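Local atomic coordinates of levoglucosan dehydrogenase (Pseudarthrobacter phenanthrenivorans, PDB entry 6A3F), a protein that catalyses the NAD(+)-dependent oxidation of the anhydrosugar levoglucosan to 3-dehydrolevoglucosan, working as a homotetramer. Residues V57-A69 / F76-I88. Numbering follows the deposited sequence.
Sequences VRKVIAEANPELA and FGFENSTSDWRSI
Lys59 NZ and Glu79 OE1 form a salt bridge at 3.1 Å, the amine meeting the carboxylate from above its plane; the two flexible chains lie side by side, pointing the same way. At the same end, Arg58 NH1 donates to Phe76 O (2.9 Å), the C-terminal carbonyl of helix 66-76, while Gly77 O lies over one face of the guanidinium. Gly77, with positive phi, suits the turn out of that helix and leaves room for the arginine.

Glu79 N donates to Arg58 O just before the regular parallel ladder, in which Asn80 N donates to Lys59 O, Ile61 N to Asn80 O (3.2 Å), Thr82 N to Ile61 O, and Glu63 N to Thr82 O. A water joins Pro66 O to Ser81 OG (2.7 Å from the hydroxyl).

The Phe78 ring is sandwiched by CH-pi contacts: Arg58 CB lies over its centre, 3.5 Å from the centroid, and Ile61 CB over the opposite face, nearer the rim. With CG1 anti to the backbone N (chi1 -172°), Ile61 also carries CD1 to the edge of the Phe76 ring. On the face that carries Val60, Ala62 and Thr82, Val60 CG1 meets Ile88 CG1 tip to tip at 3.6 Å, and the short Ala62 lets its CB meet Ile88 CD1 at 3.7 Å.

The unit is a beta-alpha-beta crossover of the Rossmann domain: helix 66-76 links strand 55-62, which ends beside the NADH-binding Glu63, to outermost strand 80-82. Strand 23-30 flanks strand 55-62, helix 35-48 packs on Phe76 and Phe78, and helix 106-115 receives Trp85.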
loop_
_atom_site.group_PDB
_atom_site.type_symbol
_atom_site.label_atom_id
_atom_site.label_comp_id
_atom_site.label_asym_id
_atom_site.label_seq_id
_atom_site.Cartn_x
_atom_site.Cartn_y
_atom_site.Cartn_z
ATOM N N VAL B 57 -20.268 -33.146 -14.737
ATOM C CA VAL B 57 -19.972 -34.411 -14.109
ATOM C C VAL B 57 -18.506 -34.740 -14.417
ATOM O O VAL B 57 -18.076 -34.683 -15.573
ATOM C CB VAL B 57 -20.905 -35.547 -14.594
ATOM C CG1 VAL B 57 -20.442 -36.895 -14.048
ATOM C CG2 VAL B 57 -22.368 -35.323 -14.240
ATOM N N ARG B 58 -17.762 -35.068 -13.380
ATOM C CA ARG B 58 -16.381 -35.409 -13.503
ATOM C C ARG B 58 -16.333 -36.879 -13.934
ATOM O O ARG B 58 -16.223 -37.747 -13.095
ATOM C CB ARG B 58 -15.639 -35.179 -12.181
ATOM C CG ARG B 58 -15.621 -33.722 -11.728
ATOM C CD ARG B 58 -15.161 -33.491 -10.296
ATOM N NE ARG B 58 -16.278 -33.636 -9.366
ATOM C CZ ARG B 58 -16.195 -33.937 -8.079
ATOM N NH1 ARG B 58 -15.033 -34.190 -7.501
ATOM N NH2 ARG B 58 -17.310 -34.055 -7.384
ATOM N N LYS B 59 -16.441 -37.116 -15.239
ATOM C CA LYS B 59 -16.758 -38.454 -15.728
ATOM C C LYS B 59 -15.478 -39.280 -15.833
ATOM O O LYS B 59 -15.412 -40.417 -15.309
ATOM C CB LYS B 59 -17.490 -38.385 -17.071
ATOM C CG LYS B 59 -18.039 -39.730 -17.549
ATOM C CD LYS B 59 -18.977 -40.385 -16.549
ATOM C CE LYS B 59 -19.843 -41.435 -17.208
ATOM N NZ LYS B 59 -21.003 -41.806 -16.362
ATOM N N VAL B 60 -14.471 -38.727 -16.494
ATOM C CA VAL B 60 -13.243 -39.477 -16.751
ATOM C C VAL B 60 -12.038 -38.533 -16.743
ATOM O O VAL B 60 -12.143 -37.428 -17.215
ATOM C CB VAL B 60 -13.355 -40.223 -18.095
ATOM C CG1 VAL B 60 -13.421 -39.287 -19.283
ATOM C CG2 VAL B 60 -12.228 -41.212 -18.271
ATOM N N ILE B 61 -10.911 -39.023 -16.231
ATOM C CA ILE B 61 -9.626 -38.317 -16.251
ATOM C C ILE B 61 -8.574 -39.217 -16.914
ATOM O O ILE B 61 -8.531 -40.410 -16.662
ATOM C CB ILE B 61 -9.216 -37.879 -14.826
ATOM C CG1 ILE B 61 -7.985 -36.981 -14.806
ATOM C CG2 ILE B 61 -9.068 -39.070 -13.892
ATOM C CD1 ILE B 61 -7.782 -36.299 -13.482
ATOM N N ALA B 62 -7.768 -38.607 -17.775
ATOM C CA ALA B 62 -6.627 -39.282 -18.421
ATOM C C ALA B 62 -5.325 -38.782 -17.819
ATOM O O ALA B 62 -5.139 -37.561 -17.702
ATOM C CB ALA B 62 -6.654 -38.981 -19.892
ATOM N N GLU B 63 -4.431 -39.703 -17.469
ATOM C CA GLU B 63 -3.057 -39.373 -17.150
ATOM C C GLU B 63 -2.125 -40.327 -17.927
ATOM O O GLU B 63 -2.588 -41.165 -18.700
ATOM C CB GLU B 63 -2.780 -39.462 -15.650
ATOM C CG GLU B 63 -3.712 -38.634 -14.792
ATOM C CD GLU B 63 -3.545 -37.125 -14.880
ATOM O OE1 GLU B 63 -2.509 -36.665 -15.356
ATOM O OE2 GLU B 63 -4.501 -36.409 -14.482
ATOM N N ALA B 64 -0.831 -40.168 -17.700
ATOM C CA ALA B 64 0.221 -40.736 -18.542
ATOM C C ALA B 64 0.228 -42.271 -18.414
ATOM O O ALA B 64 0.593 -42.951 -19.342
ATOM C CB ALA B 64 1.555 -40.132 -18.162
ATOM N N ASN B 65 -0.185 -42.812 -17.275
ATOM C CA ASN B 65 -0.299 -44.255 -17.139
ATOM C C ASN B 65 -1.505 -44.581 -16.262
ATOM O O ASN B 65 -2.029 -43.692 -15.603
ATOM C CB ASN B 65 0.995 -44.856 -16.584
ATOM C CG ASN B 65 1.215 -44.535 -15.126
ATOM O OD1 ASN B 65 0.400 -44.876 -14.279
ATOM N ND2 ASN B 65 2.336 -43.914 -14.832
ATOM N N PRO B 66 -1.940 -45.857 -16.267
ATOM C CA PRO B 66 -3.219 -46.230 -15.675
ATOM C C PRO B 66 -3.249 -46.052 -14.146
ATOM O O PRO B 66 -4.269 -45.646 -13.601
ATOM C CB PRO B 66 -3.431 -47.712 -16.025
ATOM C CG PRO B 66 -2.447 -47.981 -17.157
ATOM C CD PRO B 66 -1.289 -47.036 -16.898
ATOM N N GLU B 67 -2.152 -46.373 -13.477
ATOM C CA GLU B 67 -2.020 -46.169 -12.028
ATOM C C GLU B 67 -2.161 -44.682 -11.648
ATOM O O GLU B 67 -2.934 -44.333 -10.741
ATOM C CB GLU B 67 -0.656 -46.665 -11.551
ATOM C CG GLU B 67 -0.410 -48.145 -11.828
ATOM C CD GLU B 67 -0.310 -48.580 -13.291
ATOM O OE1 GLU B 67 0.464 -47.963 -14.073
ATOM O OE2 GLU B 67 -1.018 -49.542 -13.650
ATOM N N LEU B 68 -1.368 -43.820 -12.282
ATOM C CA LEU B 68 -1.498 -42.374 -12.070
ATOM C C LEU B 68 -2.942 -41.932 -12.327
ATOM O O LEU B 68 -3.463 -41.102 -11.603
ATOM C CB LEU B 68 -0.578 -41.617 -13.030
ATOM C CG LEU B 68 0.854 -41.344 -12.573
ATOM C CD1 LEU B 68 1.347 -40.055 -13.222
ATOM C CD2 LEU B 68 0.981 -41.259 -11.058
ATOM N N ALA B 69 -3.536 -42.428 -13.408
ATOM C CA ALA B 69 -4.867 -42.010 -13.834
ATOM C C ALA B 69 -5.891 -42.431 -12.778
ATOM O O ALA B 69 -6.785 -41.655 -12.443
ATOM C CB ALA B 69 -5.200 -42.595 -15.187
ATOM N N PHE B 76 -9.355 -36.453 -7.346
ATOM C CA PHE B 76 -10.138 -35.394 -7.964
ATOM C C PHE B 76 -11.621 -35.785 -8.063
ATOM O O PHE B 76 -12.404 -34.962 -8.443
ATOM C CB PHE B 76 -9.542 -34.988 -9.317
ATOM C CG PHE B 76 -8.137 -34.441 -9.238
ATOM C CD1 PHE B 76 -7.764 -33.571 -8.224
ATOM C CD2 PHE B 76 -7.191 -34.758 -10.198
ATOM C CE1 PHE B 76 -6.463 -33.089 -8.124
ATOM C CE2 PHE B 76 -5.900 -34.251 -10.126
ATOM C CZ PHE B 76 -5.529 -33.434 -9.084
ATOM N N GLY B 77 -12.026 -37.003 -7.665
ATOM C CA GLY B 77 -13.449 -37.359 -7.670
ATOM C C GLY B 77 -14.026 -37.595 -9.057
ATOM O O GLY B 77 -15.191 -37.241 -9.301
ATOM N N PHE B 78 -13.234 -38.189 -9.956
ATOM C CA PHE B 78 -13.709 -38.664 -11.252
ATOM C C PHE B 78 -14.124 -40.135 -11.162
ATOM O O PHE B 78 -13.493 -40.920 -10.454
ATOM C CB PHE B 78 -12.621 -38.514 -12.312
ATOM C CG PHE B 78 -12.484 -37.098 -12.782
ATOM C CD1 PHE B 78 -11.887 -36.145 -11.969
ATOM C CD2 PHE B 78 -12.964 -36.723 -14.013
ATOM C CE1 PHE B 78 -11.733 -34.848 -12.411
ATOM C CE2 PHE B 78 -12.834 -35.415 -14.438
ATOM C CZ PHE B 78 -12.217 -34.487 -13.632
ATOM N N GLU B 79 -15.208 -40.442 -11.870
ATOM C CA GLU B 79 -15.811 -41.758 -11.857
ATOM C C GLU B 79 -14.848 -42.782 -12.480
ATOM O O GLU B 79 -14.704 -43.869 -11.944
ATOM C CB GLU B 79 -17.143 -41.713 -12.612
ATOM C CG GLU B 79 -17.748 -43.098 -12.807
ATOM C CD GLU B 79 -19.150 -43.137 -13.389
ATOM O OE1 GLU B 79 -19.792 -42.060 -13.484
ATOM O OE2 GLU B 79 -19.609 -44.252 -13.719
ATOM N N ASN B 80 -14.219 -42.433 -13.607
ATOM C CA ASN B 80 -13.430 -43.356 -14.427
ATOM C C ASN B 80 -12.064 -42.747 -14.699
ATOM O O ASN B 80 -11.940 -41.523 -14.605
ATOM C CB ASN B 80 -14.103 -43.621 -15.768
ATOM C CG ASN B 80 -15.518 -44.130 -15.582
ATOM O OD1 ASN B 80 -16.506 -43.439 -15.874
ATOM N ND2 ASN B 80 -15.609 -45.271 -14.951
ATOM N N SER B 81 -11.106 -43.600 -15.099
ATOM C CA SER B 81 -9.745 -43.203 -15.438
ATOM C C SER B 81 -9.225 -43.998 -16.640
ATOM O O SER B 81 -9.701 -45.081 -16.916
ATOM C CB SER B 81 -8.839 -43.393 -14.283
ATOM O OG SER B 81 -8.696 -44.766 -13.966
ATOM N N THR B 82 -8.254 -43.437 -17.331
ATOM C CA THR B 82 -7.689 -44.043 -18.530
ATOM C C THR B 82 -6.271 -43.499 -18.705
ATOM O O THR B 82 -5.989 -42.420 -18.212
ATOM C CB THR B 82 -8.552 -43.772 -19.771
ATOM O OG1 THR B 82 -8.007 -44.525 -20.859
ATOM C CG2 THR B 82 -8.615 -42.310 -20.174
ATOM N N SER B 83 -5.390 -44.263 -19.369
ATOM C CA SER B 83 -4.098 -43.741 -19.852
ATOM C C SER B 83 -4.161 -43.428 -21.352
ATOM O O SER B 83 -3.145 -43.083 -21.964
ATOM C CB SER B 83 -2.999 -44.719 -19.579
ATOM O OG SER B 83 -3.428 -46.012 -19.978
ATOM N N ASP B 84 -5.334 -43.561 -21.954
ATOM C CA ASP B 84 -5.484 -43.349 -23.374
ATOM C C ASP B 84 -6.498 -42.248 -23.613
ATOM O O ASP B 84 -7.696 -42.458 -23.531
ATOM C CB ASP B 84 -5.958 -44.637 -24.040
ATOM C CG ASP B 84 -6.152 -44.479 -25.527
ATOM O OD1 ASP B 84 -5.529 -43.578 -26.148
ATOM O OD2 ASP B 84 -6.940 -45.281 -26.073
ATOM N N TRP B 85 -5.997 -41.080 -23.940
ATOM C CA TRP B 85 -6.864 -39.929 -24.141
ATOM C C TRP B 85 -7.785 -40.138 -25.340
ATOM O O TRP B 85 -8.928 -39.660 -25.334
ATOM C CB TRP B 85 -6.025 -38.643 -24.244
ATOM C CG TRP B 85 -5.111 -38.494 -25.431
ATOM C CD1 TRP B 85 -3.749 -38.579 -25.382
ATOM C CD2 TRP B 85 -5.443 -38.155 -26.795
ATOM N NE1 TRP B 85 -3.216 -38.329 -26.617
ATOM C CE2 TRP B 85 -4.226 -38.085 -27.509
ATOM C CE3 TRP B 85 -6.631 -37.888 -27.492
ATOM C CZ2 TRP B 85 -4.168 -37.796 -28.874
ATOM C CZ3 TRP B 85 -6.583 -37.591 -28.838
ATOM C CH2 TRP B 85 -5.360 -37.563 -29.524
ATOM N N ARG B 86 -7.358 -40.882 -26.370
ATOM C CA ARG B 86 -8.235 -41.117 -27.526
ATOM C C ARG B 86 -9.540 -41.784 -27.080
ATOM O O ARG B 86 -10.568 -41.534 -27.689
ATOM C CB ARG B 86 -7.558 -41.983 -28.603
ATOM C CG ARG B 86 -6.296 -41.361 -29.197
ATOM C CD ARG B 86 -6.042 -41.760 -30.639
ATOM N NE ARG B 86 -7.057 -41.227 -31.553
ATOM C CZ ARG B 86 -6.913 -40.134 -32.303
ATOM N NH1 ARG B 86 -5.732 -39.552 -32.416
ATOM N NH2 ARG B 86 -7.959 -39.612 -32.919
ATOM N N SER B 87 -9.503 -42.611 -26.024
ATOM C CA SER B 87 -10.700 -43.345 -25.557
ATOM C C SER B 87 -11.778 -42.382 -25.051
ATOM O O SER B 87 -12.994 -42.679 -25.077
ATOM C CB SER B 87 -10.355 -44.345 -24.488
ATOM O OG SER B 87 -9.992 -43.697 -23.283
ATOM N N ILE B 88 -11.311 -41.236 -24.562
ATOM C CA ILE B 88 -12.209 -40.179 -24.125
ATOM C C ILE B 88 -12.831 -39.529 -25.361
ATOM O O ILE B 88 -14.050 -39.373 -25.407
ATOM C CB ILE B 88 -11.484 -39.137 -23.236
ATOM C CG1 ILE B 88 -11.029 -39.736 -21.909
ATOM C CG2 ILE B 88 -12.405 -37.955 -23.018
ATOM C CD1 ILE B 88 -10.115 -38.840 -21.069
HETATM O O HOH W 1 -6.555 -45.950 -15.138
#